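Local atomic coordinates of Slr0280 protein (Synechocystis sp., PDB entry 5H3K), a protein that is of unknown function but carries a phosphodiester glycosidase (NAGPA-type) domain and may therefore cleave sugars held in phosphodiester linkage. Residues T322-L325 with V326-A329; F342-R345 with N346-L349; I390-G393 with S394-L398; V434-S438 with Q439-Q443; S522-Q525 with Q526-A529. All coordinates share one frame; numbering follows the deposited sequence.

Interaction 1: residues T322-L325 with V326-A329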
loop_
_atom_site.group_PDB
_atom_site.type_symbol
_atom_site.label_atom_id
_atom_site.label_comp_id
_atom_site.label_asym_id
_atom_site.label_seq_id
_atom_site.Cartn_x
_atom_site.Cartn_y
_atom_site.Cartn_z
ATOM N N THR A 322 -9.355 -0.213 9.916
ATOM C CA THR A 322 -8.034 0.093 9.388
ATOM C C THR A 322 -7.124 -1.105 9.603
ATOM O O THR A 322 -7.320 -1.891 10.539
ATOM C CB THR A 322 -7.385 1.332 10.046
ATOM O OG1 THR A 322 -7.290 1.135 11.460
ATOM C CG2 THR A 322 -8.182 2.610 9.736
ATOM N N ALA A 323 -6.127 -1.238 8.736
ATOM C CA ALA A 323 -5.156 -2.327 8.820
ATOM C C ALA A 323 -3.864 -1.906 8.118
ATOM O O ALA A 323 -3.898 -1.071 7.218
ATOM C CB ALA A 323 -5.732 -3.596 8.166
ATOM N N PRO A 324 -2.722 -2.497 8.501
ATOM C CA PRO A 324 -1.505 -2.186 7.739
ATOM C C PRO A 324 -1.696 -2.489 6.258
ATOM O O PRO A 324 -2.348 -3.483 5.915
ATOM C CB PRO A 324 -0.464 -3.145 8.337
ATOM C CG PRO A 324 -0.971 -3.404 9.739
ATOM C CD PRO A 324 -2.470 -3.466 9.583
ATOM N N LEU A 325 -1.170 -1.621 5.395
ATOM C CA LEU A 325 -1.274 -1.796 3.952
ATOM C C LEU A 325 -0.740 -3.169 3.550
ATOM O O LEU A 325 -1.328 -3.850 2.704
ATOM C CB LEU A 325 -0.499 -0.682 3.223
ATOM C CG LEU A 325 -0.429 -0.579 1.689
ATOM C CD1 LEU A 325 0.589 -1.528 1.083
ATOM C CD2 LEU A 325 -1.798 -0.772 1.007
ATOM N N VAL A 326 0.369 -3.577 4.154
ATOM C CA VAL A 326 0.981 -4.845 3.785
ATOM C C VAL A 326 0.077 -6.028 4.161
ATOM O O VAL A 326 0.074 -7.054 3.476
ATOM C CB VAL A 326 2.414 -4.997 4.362
ATOM C CG1 VAL A 326 2.351 -5.442 5.825
ATOM C CG2 VAL A 326 3.222 -5.987 3.516
ATOM N N THR A 327 -0.709 -5.868 5.228
ATOM C CA THR A 327 -1.694 -6.877 5.640
ATOM C C THR A 327 -2.872 -6.913 4.670
ATOM O O THR A 327 -3.352 -8.000 4.298
ATOM C CB THR A 327 -2.193 -6.627 7.080
ATOM O OG1 THR A 327 -1.071 -6.694 7.974
ATOM C CG2 THR A 327 -3.212 -7.683 7.480
ATOM N N ILE A 328 -3.335 -5.735 4.248
ATOM C CA ILE A 328 -4.364 -5.672 3.212
ATOM C C ILE A 328 -3.867 -6.405 1.964
ATOM O O ILE A 328 -4.577 -7.249 1.419
ATOM C CB ILE A 328 -4.738 -4.208 2.854
ATOM C CG1 ILE A 328 -5.354 -3.496 4.075
ATOM C CG2 ILE A 328 -5.683 -4.174 1.652
ATOM C CD1 ILE A 328 -5.635 -1.990 3.856
ATOM N N ALA A 329 -2.636 -6.102 1.535
ATOM C CA ALA A 329 -2.057 -6.706 0.331
ATOM C C ALA A 329 -1.979 -8.237 0.440
ATOM O O ALA A 329 -2.373 -8.969 -0.486
ATOM C CB ALA A 329 -0.653 -6.117 0.054
#

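Interaction 2: residues F342-R345 with N346-L349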
loop_
_atom_site.group_PDB
_atom_site.type_symbol
_atom_site.label_atom_id
_atom_site.label_comp_id
_atom_site.label_asym_id
_atom_site.label_seq_id
_atom_site.Cartn_x
_atom_site.Cartn_y
_atom_site.Cartn_z
ATOM N N PHE A 342 -8.120 9.045 2.184
ATOM C CA PHE A 342 -8.135 9.632 3.519
ATOM C C PHE A 342 -9.188 8.983 4.423
ATOM O O PHE A 342 -10.213 8.470 3.953
ATOM C CB PHE A 342 -8.407 11.129 3.412
ATOM C CG PHE A 342 -7.328 11.882 2.690
ATOM C CD1 PHE A 342 -7.557 12.427 1.435
ATOM C CD2 PHE A 342 -6.079 12.033 3.273
ATOM C CE1 PHE A 342 -6.547 13.129 0.760
ATOM C CE2 PHE A 342 -5.056 12.734 2.611
ATOM C CZ PHE A 342 -5.288 13.277 1.369
ATOM N N PHE A 343 -8.929 9.009 5.722
ATOM C CA PHE A 343 -9.811 8.397 6.703
ATOM C C PHE A 343 -9.625 9.079 8.044
ATOM O O PHE A 343 -8.657 9.828 8.250
ATOM C CB PHE A 343 -9.534 6.878 6.825
ATOM C CG PHE A 343 -8.105 6.531 7.243
ATOM C CD1 PHE A 343 -7.086 6.454 6.299
ATOM C CD2 PHE A 343 -7.795 6.277 8.576
ATOM C CE1 PHE A 343 -5.769 6.142 6.673
ATOM C CE2 PHE A 343 -6.481 5.964 8.962
ATOM C CZ PHE A 343 -5.467 5.899 7.999
ATOM N N ASN A 344 -10.568 8.818 8.940
ATOM C CA ASN A 344 -10.531 9.317 10.306
ATOM C C ASN A 344 -9.918 8.212 11.149
ATOM O O ASN A 344 -10.505 7.144 11.298
ATOM C CB ASN A 344 -11.968 9.617 10.745
ATOM C CG ASN A 344 -12.056 10.186 12.150
ATOM O OD1 ASN A 344 -11.223 9.893 13.006
ATOM N ND2 ASN A 344 -13.087 10.976 12.400
ATOM N N ARG A 345 -8.711 8.419 11.673
ATOM C CA ARG A 345 -8.066 7.318 12.396
ATOM C C ARG A 345 -8.736 7.046 13.745
ATOM O O ARG A 345 -8.580 5.969 14.317
ATOM C CB ARG A 345 -6.565 7.554 12.569
ATOM C CG ARG A 345 -6.208 8.841 13.265
ATOM C CD ARG A 345 -4.708 8.891 13.548
ATOM N NE ARG A 345 -4.324 7.988 14.634
ATOM C CZ ARG A 345 -4.415 8.297 15.926
ATOM N NH1 ARG A 345 -4.043 7.420 16.852
ATOM N NH2 ARG A 345 -4.886 9.485 16.295
ATOM N N ASN A 346 -9.497 8.016 14.236
ATOM C CA ASN A 346 -10.166 7.878 15.532
ATOM C C ASN A 346 -11.365 6.917 15.525
ATOM O O ASN A 346 -11.601 6.211 16.503
ATOM C CB ASN A 346 -10.541 9.260 16.086
ATOM C CG ASN A 346 -9.308 10.091 16.454
ATOM O OD1 ASN A 346 -8.368 9.586 17.074
ATOM N ND2 ASN A 346 -9.302 11.360 16.056
ATOM N N ASN A 347 -12.115 6.873 14.427
ATOM C CA ASN A 347 -13.241 5.927 14.335
ATOM C C ASN A 347 -13.133 4.941 13.173
ATOM O O ASN A 347 -14.063 4.154 12.919
ATOM C CB ASN A 347 -14.588 6.667 14.293
ATOM C CG ASN A 347 -14.689 7.640 13.138
ATOM O OD1 ASN A 347 -13.938 7.545 12.161
ATOM N ND2 ASN A 347 -15.629 8.580 13.233
ATOM N N GLN A 348 -11.995 4.996 12.479
ATOM C CA GLN A 348 -11.686 4.133 11.332
ATOM C C GLN A 348 -12.703 4.213 10.191
ATOM O O GLN A 348 -12.976 3.208 9.525
ATOM C CB GLN A 348 -11.521 2.667 11.735
ATOM C CG GLN A 348 -10.587 2.373 12.883
ATOM C CD GLN A 348 -11.280 1.475 13.894
ATOM O OE1 GLN A 348 -11.522 0.281 13.640
ATOM N NE2 GLN A 348 -11.677 2.063 15.015
ATOM N N LEU A 349 -13.235 5.404 9.945
ATOM C CA LEU A 349 -14.163 5.607 8.833
ATOM C C LEU A 349 -13.507 6.288 7.627
ATOM O O LEU A 349 -12.684 7.189 7.778
ATOM C CB LEU A 349 -15.355 6.445 9.283
ATOM C CG LEU A 349 -16.123 5.842 10.457
ATOM C CD1 LEU A 349 -17.332 6.731 10.766
ATOM C CD2 LEU A 349 -16.546 4.413 10.141
HETATM O O HOH W 1 -16.045 10.782 11.350
HETATM O O HOH W 2 -10.179 3.939 15.440
#

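Interaction 3: residues I390-G393 with S394-L398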
loop_
_atom_site.group_PDB
_atom_site.type_symbol
_atom_site.label_atom_id
_atom_site.label_comp_id
_atom_site.label_asym_id
_atom_site.label_seq_id
_atom_site.Cartn_x
_atom_site.Cartn_y
_atom_site.Cartn_z
ATOM N N ILE A 390 -33.330 11.510 -4.641
ATOM C CA ILE A 390 -34.305 10.573 -4.113
ATOM C C ILE A 390 -35.684 11.092 -4.501
ATOM O O ILE A 390 -36.042 12.211 -4.136
ATOM C CB ILE A 390 -34.223 10.492 -2.586
ATOM C CG1 ILE A 390 -32.804 10.124 -2.141
ATOM C CG2 ILE A 390 -35.249 9.489 -2.038
ATOM C CD1 ILE A 390 -32.653 10.023 -0.622
ATOM N N THR A 391 -36.433 10.278 -5.246
ATOM C CA THR A 391 -37.754 10.653 -5.752
ATOM C C THR A 391 -38.810 9.756 -5.108
ATOM O O THR A 391 -38.704 8.530 -5.161
ATOM C CB THR A 391 -37.833 10.499 -7.286
ATOM O OG1 THR A 391 -36.892 11.380 -7.906
ATOM C CG2 THR A 391 -39.236 10.840 -7.802
ATOM N N THR A 392 -39.815 10.372 -4.496
ATOM C CA THR A 392 -40.869 9.632 -3.797
ATOM C C THR A 392 -42.002 9.233 -4.736
ATOM O O THR A 392 -42.027 9.621 -5.908
ATOM C CB THR A 392 -41.506 10.457 -2.673
ATOM O OG1 THR A 392 -42.358 11.453 -3.253
ATOM C CG2 THR A 392 -40.455 11.126 -1.798
ATOM N N GLY A 393 -42.958 8.476 -4.199
ATOM C CA GLY A 393 -44.077 7.994 -4.985
ATOM C C GLY A 393 -45.056 9.082 -5.382
ATOM O O GLY A 393 -46.002 8.829 -6.137
ATOM N N SER A 394 -44.852 10.292 -4.877
ATOM C CA SER A 394 -45.679 11.417 -5.313
ATOM C C SER A 394 -44.937 12.243 -6.361
ATOM O O SER A 394 -45.539 13.033 -7.089
ATOM C CB SER A 394 -46.081 12.304 -4.136
ATOM O OG SER A 394 -44.966 13.002 -3.615
ATOM N N GLY A 395 -43.622 12.062 -6.435
ATOM C CA GLY A 395 -42.825 12.803 -7.396
ATOM C C GLY A 395 -41.912 13.834 -6.760
ATOM O O GLY A 395 -41.066 14.413 -7.449
ATOM N N GLN A 396 -42.082 14.073 -5.460
ATOM C CA GLN A 396 -41.195 14.970 -4.713
ATOM C C GLN A 396 -39.742 14.509 -4.818
ATOM O O GLN A 396 -39.468 13.310 -4.919
ATOM C CB GLN A 396 -41.574 15.018 -3.231
ATOM C CG GLN A 396 -42.688 15.984 -2.857
ATOM C CD GLN A 396 -43.588 15.422 -1.769
ATOM O OE1 GLN A 396 -44.504 14.644 -2.052
ATOM N NE2 GLN A 396 -43.324 15.788 -0.522
ATOM N N ARG A 397 -38.814 15.460 -4.782
ATOM C CA ARG A 397 -37.394 15.138 -4.886
ATOM C C ARG A 397 -36.616 15.597 -3.658
ATOM O O ARG A 397 -36.855 16.680 -3.134
ATOM C CB ARG A 397 -36.798 15.786 -6.137
ATOM C CG ARG A 397 -37.337 15.242 -7.436
ATOM C CD ARG A 397 -36.722 15.955 -8.609
ATOM N NE ARG A 397 -36.365 14.997 -9.649
ATOM C CZ ARG A 397 -35.199 14.970 -10.287
ATOM N NH1 ARG A 397 -34.259 15.866 -10.009
ATOM N NH2 ARG A 397 -34.974 14.042 -11.210
ATOM N N LEU A 398 -35.679 14.765 -3.208
ATOM C CA LEU A 398 -34.713 15.183 -2.205
ATOM C C LEU A 398 -33.326 14.929 -2.785
ATOM O O LEU A 398 -33.133 13.977 -3.552
ATOM C CB LEU A 398 -34.870 14.376 -0.912
ATOM C CG LEU A 398 -36.148 14.539 -0.086
ATOM C CD1 LEU A 398 -36.203 13.506 1.044
ATOM C CD2 LEU A 398 -36.235 15.951 0.468
HETATM O O HOH W 3 -43.425 12.470 -0.752
#

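Interaction 4: residues V434-S438 with Q439-Q443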
loop_
_atom_site.group_PDB
_atom_site.type_symbol
_atom_site.label_atom_id
_atom_site.label_comp_id
_atom_site.label_asym_id
_atom_site.label_seq_id
_atom_site.Cartn_x
_atom_site.Cartn_y
_atom_site.Cartn_z
ATOM N N VAL A 434 -35.819 4.507 7.751
ATOM C CA VAL A 434 -35.455 3.157 7.347
ATOM C C VAL A 434 -36.156 2.816 6.035
ATOM O O VAL A 434 -37.377 2.969 5.917
ATOM C CB VAL A 434 -35.828 2.122 8.427
ATOM C CG1 VAL A 434 -35.360 0.741 8.011
ATOM C CG2 VAL A 434 -35.219 2.508 9.763
ATOM N N VAL A 435 -35.383 2.374 5.045
ATOM C CA VAL A 435 -35.933 1.990 3.745
ATOM C C VAL A 435 -35.692 0.499 3.517
ATOM O O VAL A 435 -34.573 0.004 3.686
ATOM C CB VAL A 435 -35.320 2.827 2.597
ATOM C CG1 VAL A 435 -35.964 2.455 1.269
ATOM C CG2 VAL A 435 -35.490 4.321 2.873
ATOM N N GLN A 436 -36.753 -0.229 3.180
ATOM C CA GLN A 436 -36.643 -1.651 2.874
ATOM C C GLN A 436 -37.402 -1.916 1.600
ATOM O O GLN A 436 -38.558 -1.530 1.483
ATOM C CB GLN A 436 -37.225 -2.502 4.002
ATOM C CG GLN A 436 -36.514 -2.362 5.327
ATOM C CD GLN A 436 -37.131 -3.221 6.418
ATOM O OE1 GLN A 436 -37.890 -2.733 7.262
ATOM N NE2 GLN A 436 -36.805 -4.508 6.407
ATOM N N ASN A 437 -36.743 -2.541 0.631
ATOM C CA ASN A 437 -37.367 -2.830 -0.654
ATOM C C ASN A 437 -38.038 -1.596 -1.255
ATOM O O ASN A 437 -39.194 -1.650 -1.690
ATOM C CB ASN A 437 -38.380 -3.972 -0.528
ATOM C CG ASN A 437 -38.690 -4.611 -1.862
ATOM O OD1 ASN A 437 -37.816 -4.714 -2.727
ATOM N ND2 ASN A 437 -39.940 -5.026 -2.050
ATOM N N SER A 438 -37.305 -0.484 -1.242
ATOM C CA SER A 438 -37.753 0.779 -1.843
ATOM C C SER A 438 -38.940 1.469 -1.160
ATOM O O SER A 438 -39.526 2.384 -1.733
ATOM C CB SER A 438 -38.045 0.614 -3.340
ATOM O OG SER A 438 -36.894 0.184 -4.050
ATOM N N GLN A 439 -39.286 1.046 0.051
ATOM C CA GLN A 439 -40.342 1.721 0.810
ATOM C C GLN A 439 -39.872 2.133 2.194
ATOM O O GLN A 439 -39.173 1.378 2.869
ATOM C CB GLN A 439 -41.583 0.823 0.967
ATOM C CG GLN A 439 -42.407 0.651 -0.282
ATOM C CD GLN A 439 -43.693 -0.112 -0.024
ATOM O OE1 GLN A 439 -44.735 0.481 0.252
ATOM N NE2 GLN A 439 -43.622 -1.431 -0.108
ATOM N N VAL A 440 -40.277 3.326 2.627
ATOM C CA VAL A 440 -40.019 3.770 3.989
ATOM C C VAL A 440 -40.808 2.894 4.958
ATOM O O VAL A 440 -42.020 2.692 4.783
ATOM C CB VAL A 440 -40.414 5.243 4.199
ATOM C CG1 VAL A 440 -40.136 5.654 5.625
ATOM C CG2 VAL A 440 -39.658 6.155 3.223
ATOM N N THR A 441 -40.125 2.361 5.966
ATOM C CA THR A 441 -40.777 1.469 6.910
ATOM C C THR A 441 -40.777 2.017 8.340
ATOM O O THR A 441 -41.581 1.590 9.169
ATOM C CB THR A 441 -40.136 0.084 6.878
ATOM O OG1 THR A 441 -40.894 -0.803 7.706
ATOM C CG2 THR A 441 -38.726 0.168 7.394
ATOM N N ALA A 442 -39.885 2.963 8.629
ATOM C CA ALA A 442 -39.796 3.544 9.967
ATOM C C ALA A 442 -39.064 4.882 9.957
ATOM O O ALA A 442 -38.315 5.171 9.024
ATOM C CB ALA A 442 -39.119 2.561 10.930
ATOM N N GLN A 443 -39.312 5.702 10.975
ATOM C CA GLN A 443 -38.553 6.931 11.209
ATOM C C GLN A 443 -38.265 7.015 12.704
ATOM O O GLN A 443 -39.158 6.753 13.516
ATOM C CB GLN A 443 -39.331 8.175 10.760
ATOM C CG GLN A 443 -38.725 9.505 11.241
ATOM C CD GLN A 443 -39.537 10.727 10.819
ATOM O OE1 GLN A 443 -40.593 10.602 10.199
ATOM N NE2 GLN A 443 -39.043 11.920 11.163
HETATM O O HOH W 4 -40.138 -3.422 8.782
#

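Interaction 5: residues S522-Q525 with Q526-A529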
loop_
_atom_site.group_PDB
_atom_site.type_symbol
_atom_site.label_atom_id
_atom_site.label_comp_id
_atom_site.label_asym_id
_atom_site.label_seq_id
_atom_site.Cartn_x
_atom_site.Cartn_y
_atom_site.Cartn_z
ATOM N N SER A 522 -4.815 24.992 5.974
ATOM C CA SER A 522 -3.535 25.684 5.887
ATOM C C SER A 522 -2.424 24.796 6.416
ATOM O O SER A 522 -1.337 24.727 5.829
ATOM C CB SER A 522 -3.563 26.977 6.703
ATOM O OG SER A 522 -4.671 27.772 6.343
ATOM N N ALA A 523 -2.694 24.131 7.534
ATOM C CA ALA A 523 -1.710 23.240 8.150
ATOM C C ALA A 523 -1.303 22.109 7.198
ATOM O O ALA A 523 -0.118 21.773 7.077
ATOM C CB ALA A 523 -2.257 22.671 9.453
ATOM N N PHE A 524 -2.292 21.512 6.536
ATOM C CA PHE A 524 -2.029 20.445 5.578
ATOM C C PHE A 524 -1.156 20.984 4.451
ATOM O O PHE A 524 -0.205 20.330 4.011
ATOM C CB PHE A 524 -3.351 19.900 5.029
ATOM C CG PHE A 524 -3.189 18.732 4.087
ATOM C CD1 PHE A 524 -3.078 18.939 2.719
ATOM C CD2 PHE A 524 -3.159 17.428 4.573
ATOM C CE1 PHE A 524 -2.949 17.866 1.840
ATOM C CE2 PHE A 524 -3.026 16.346 3.706
ATOM C CZ PHE A 524 -2.915 16.562 2.343
ATOM N N GLN A 525 -1.458 22.198 4.008
ATOM C CA GLN A 525 -0.759 22.776 2.867
ATOM C C GLN A 525 0.703 23.132 3.099
ATOM O O GLN A 525 1.478 23.188 2.147
ATOM C CB GLN A 525 -1.504 24.004 2.340
ATOM C CG GLN A 525 -2.828 23.665 1.703
ATOM C CD GLN A 525 -3.509 24.868 1.075
ATOM O OE1 GLN A 525 -2.912 25.582 0.256
ATOM N NE2 GLN A 525 -4.766 25.096 1.448
ATOM N N GLN A 526 1.095 23.396 4.336
ATOM C CA GLN A 526 2.487 23.798 4.558
ATOM C C GLN A 526 3.320 22.650 5.111
ATOM O O GLN A 526 4.503 22.786 5.390
ATOM C CB GLN A 526 2.572 25.043 5.444
ATOM C CG GLN A 526 1.796 24.940 6.737
ATOM C CD GLN A 526 1.538 26.303 7.372
ATOM O OE1 GLN A 526 1.265 27.285 6.673
ATOM N NE2 GLN A 526 1.623 26.366 8.703
ATOM N N GLN A 527 2.690 21.493 5.225
ATOM C CA GLN A 527 3.344 20.327 5.781
ATOM C C GLN A 527 4.351 19.687 4.804
ATOM O O GLN A 527 4.111 19.630 3.590
ATOM C CB GLN A 527 2.249 19.343 6.179
ATOM C CG GLN A 527 2.682 18.063 6.815
ATOM C CD GLN A 527 1.479 17.248 7.251
ATOM O OE1 GLN A 527 0.455 17.214 6.557
ATOM N NE2 GLN A 527 1.585 16.603 8.411
ATOM N N ARG A 528 5.490 19.245 5.341
ATOM C CA ARG A 528 6.452 18.411 4.608
ATOM C C ARG A 528 6.308 16.966 5.094
ATOM O O ARG A 528 6.347 16.717 6.297
ATOM C CB ARG A 528 7.880 18.889 4.875
ATOM C CG ARG A 528 8.399 19.886 3.860
ATOM C CD ARG A 528 7.587 21.134 3.834
ATOM N NE ARG A 528 8.129 22.109 2.890
ATOM C CZ ARG A 528 7.593 23.306 2.690
ATOM N NH1 ARG A 528 8.132 24.150 1.817
ATOM N NH2 ARG A 528 6.510 23.655 3.371
ATOM N N ALA A 529 6.131 16.013 4.179
ATOM C CA ALA A 529 5.798 14.654 4.607
ATOM C C ALA A 529 6.119 13.586 3.573
ATOM O O ALA A 529 6.374 13.904 2.407
ATOM C CB ALA A 529 4.301 14.579 4.976
HETATM O O HOH W 5 0.517 17.894 3.724
HETATM O O HOH W 6 2.698 20.942 1.509
#

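Interaction 1: residues T322-L325 with V326-A329
The carbonyl oxygen of Pro-324 receives two backbone N-H groups at the start of a helix. Ile-328 N supplies the sound bond, 3.0 Å from Pro-324 O, nearly straight at the hydrogen (164°) and close to the line of the carbonyl. Thr-327 N is as near to the same oxygen, but its hydrogen points well aside and the bond is weak. The next turn follows regularly, Ala-329 N donating to Leu-325 O at 2.9 Å. Pro-324 is thus the N-cap residue, and its oxygen opens the helical bonding pattern.

Two side-chain contacts accompany this first turn. Pro-324 and Thr-327 run side by side in the same direction, and Thr-327 OG1 lies above the pyrrolidine ring, 3.6 Å from Pro-324 CB. With OG1 beside its own backbone N (chi1 -60°), the threonine turns its hydroxyl to that ring. Ile-328 sends CG1 back along the chain, 3.5 Å from Pro-324 O and 4.1 Å from the methyl CB of Ala-323, so that carbon packs beside the doubly approached oxygen.

Ala-323 is joined by backbone bonds to Val-601 of strand 600-609, on which Ile-328 also rests. Leu-325 reaches Ala-604, Ala-585 and Leu-590, so the helix start is laid against strands 600-609, 584-586 and 589-590.

Interaction 2: residues F342-R345 with N346-L349
A short beta hairpin, in which the loop between strands 343-344 and 349-350 closes on a G1 beta bulge, brings Asn-344 against Gln-348 and Leu-349. The firm backbone bond runs from Asn-344 N to Leu-349 O at 2.9 Å and is almost straight (169°). Gln-348 N turns to Asn-344 O as well, but this bond is strongly bent and weak.

Two asparagine side chains, Asn-344 and Asn-347, carry the polar contacts of the turn. Asn-344 extends CG away from its own backbone N (chi1 -178°), which carries OD1 over the loop, where Asn-346 N donates to it at 2.8 Å; a second, weak bond comes from Asn-347 N. The Asn-347 side chain crosses that of Asn-344 at about a right angle, the amide planes 45° apart, and Asn-347 OD1 stands over the Asn-344 amide carbon, 3.2 Å from Asn-344 CG. The same OD1 accepts from Leu-349 N at 3.2 Å, the donor lying above the carbonyl plane, which makes an Asx turn. Both amide nitrogens donate to one water, weakly from Asn-344 ND2 and at 2.9 Å from Asn-347 ND2. Another water donates to Arg-345 O at 2.8 Å and, weakly, to Asn-346 O.

Outside the hairpin, Asn-347 O accepts from Gln-320 NE2, and Phe-343 packs on Val-601 and Ser-602. Gln-348 has the left-handed backbone conformation expected at the first position of a G1 bulge, a place often held by glycine, and the Asx turn beside it completes a hairpin loop in which asparagine side chains supplement the backbone bonds.

Interaction 3: residues I390-G393 with S394-L398
The guanidinium of Arg-397 is approached obliquely by the hydroxyl of Thr-391, with OG1 4.0 Å from Arg-397 NE; the two side chains lie alongside each other and point the same way. The other flat group, the Gln-396 amide, meets a water at OE1, through a weak bond, and this water is also hydrogen-bonded to Thr-392 OG1, 2.9 Å away.

Thr-392 OG1 stands between its own backbone N and carbonyl carbon (chi1 74°), tucked over the turn. There it accepts from Ser-394 N at 3.2 Å, forming an ST turn, and weakly from Gly-395 N. Gly-395 N also donates to Thr-392 O at 3.0 Å, from far above the carbonyl plane, closing a type I beta turn. Gly-395 has a positive phi of 110°, which glycine readily adopts, as at the first position of a G1 bulge. Thr-392 N donates to Gln-396 O at 3.0 Å, consistent with such a bulge.

Farther down, Ile-390 and Leu-398 exchange two bonds, each 2.7 Å between the N of one and the O of the other. The chemistry is thus divided: backbone bonds and the Thr-392 hydroxyl close the turn at the tip, while short strand bonds hold its buried apolar base, where Leu-398 meets Ile-470 and Ile-390 meets Leu-481.

Interaction 4: residues V434-S438 with Q439-Q443
Gln-436 and Gln-439 exchange two backbone hydrogen bonds across a type I' beta turn, Gln-436 N donating to Gln-439 O at 2.9 Å and Gln-439 N returning to Gln-436 O at 3.0 Å. Asn-437 and Ser-438, both with positive phi, make the corner. Farther along the hairpin, Val-434 is shared by two residues of the other strand: Thr-441 N donates to Val-434 O at 2.8 Å, while Val-434 N donates to Ala-442 O at 2.9 Å. This one-residue shift is a beta bulge, and Thr-441 occupies it.

Apolar contacts gather round the bulge. Thr-441 carries OG1 opposite its backbone N (chi1 -174°), which leaves CG2 facing Val-434, and the methyls Val-434 CG1 and Thr-441 CG2 are pressed to 3.5 Å, tighter than usual. More loosely, Val-434 CG2 rests 4.1 Å from Ala-442 CB.

The side chains of Gln-436 and Thr-441, which cross at a slant, also meet through water, which donates to Gln-436 OE1 at 2.8 Å and lies 2.9 Å from Thr-441 OG1.

Val-435 bonds through its backbone to Tyr-461 of strand 460-466, the next strand in the sheet. Val-435 and Val-440, a non-hydrogen-bonded pair on the other face from Val-434 and Ala-442, both pack on Leu-481 of strand 481-488, while Val-434 and Gln-436 lean on Pro-457.

Interaction 5: residues S522-Q525 with Q526-A529
Gln-526 and Gln-527 fold closely over the carbonyl groups that end helix 522-526, whereas waters bridge the polar groups where the chain leaves it. On the close side, Gln-526 CG lies 3.3 Å from Ser-522 O. Its chi1 of 52° sets CG between the backbone N and the carbonyl carbon, which turns the chain back along the helix. Gln-527 CB lies 3.4 Å from Phe-524 O. The bonding here is less secure than the packing: Gln-526 N divides its hydrogen weakly between Ser-522 O and Ala-523 O, and Gln-527 N makes a weak bond of 3.3 Å to Phe-524 O, as the winding gives out.

Waters carry the looser side. One donates to Phe-524 O at 2.6 Å and to Gln-527 OE1 at 2.9 Å. This water also sits over the centre of the Phe-524 ring, 3.6 Å above its plane. The Gln-527 amide stands obliquely near Phe-524 CD2, its plane turned 74° from that of the ring. A second water bridges two backbone carbonyls, donating to Gln-525 O and to Gln-527 O, the latter at 2.8 Å.

Gln-525 directs NE2 to Thr-516 OG1 and Phe-520 O, fastening the helix to the preceding loop, and Phe-524 stacks on Phe-520. Beyond the turn, Arg-528 NH2 donates to Gln-526 O at 3.0 Å, with that oxygen in the guanidinium plane. The arginine charge probably complements the partial negative charge of Gln-526 O, while waters supply further bonds to Phe-524 O, Gln-525 O and Gln-527 O.

In the fold
Interaction 1 is the most central of the five and partly buried, a helix start set against strands, whereas interactions 2 and 5 are surface contacts. These three form a chain of touches: Thr-322 of interaction 1 meets Gln-348 and Phe-343 of interaction 2, whose Phe-342 reaches Phe-524 of interaction 5. Interactions 3 and 4 lie far out, with centres about 42 and 39 Å from that of the chain; they are hairpins of one sheet, about 7 Å apart at their nearest atoms, and both lean on Leu-481. Apolar packing supports interaction 1 and the bases of both hairpins, while amides, hydroxyls and water dominate interactions 2 and 5 and the exposed turns.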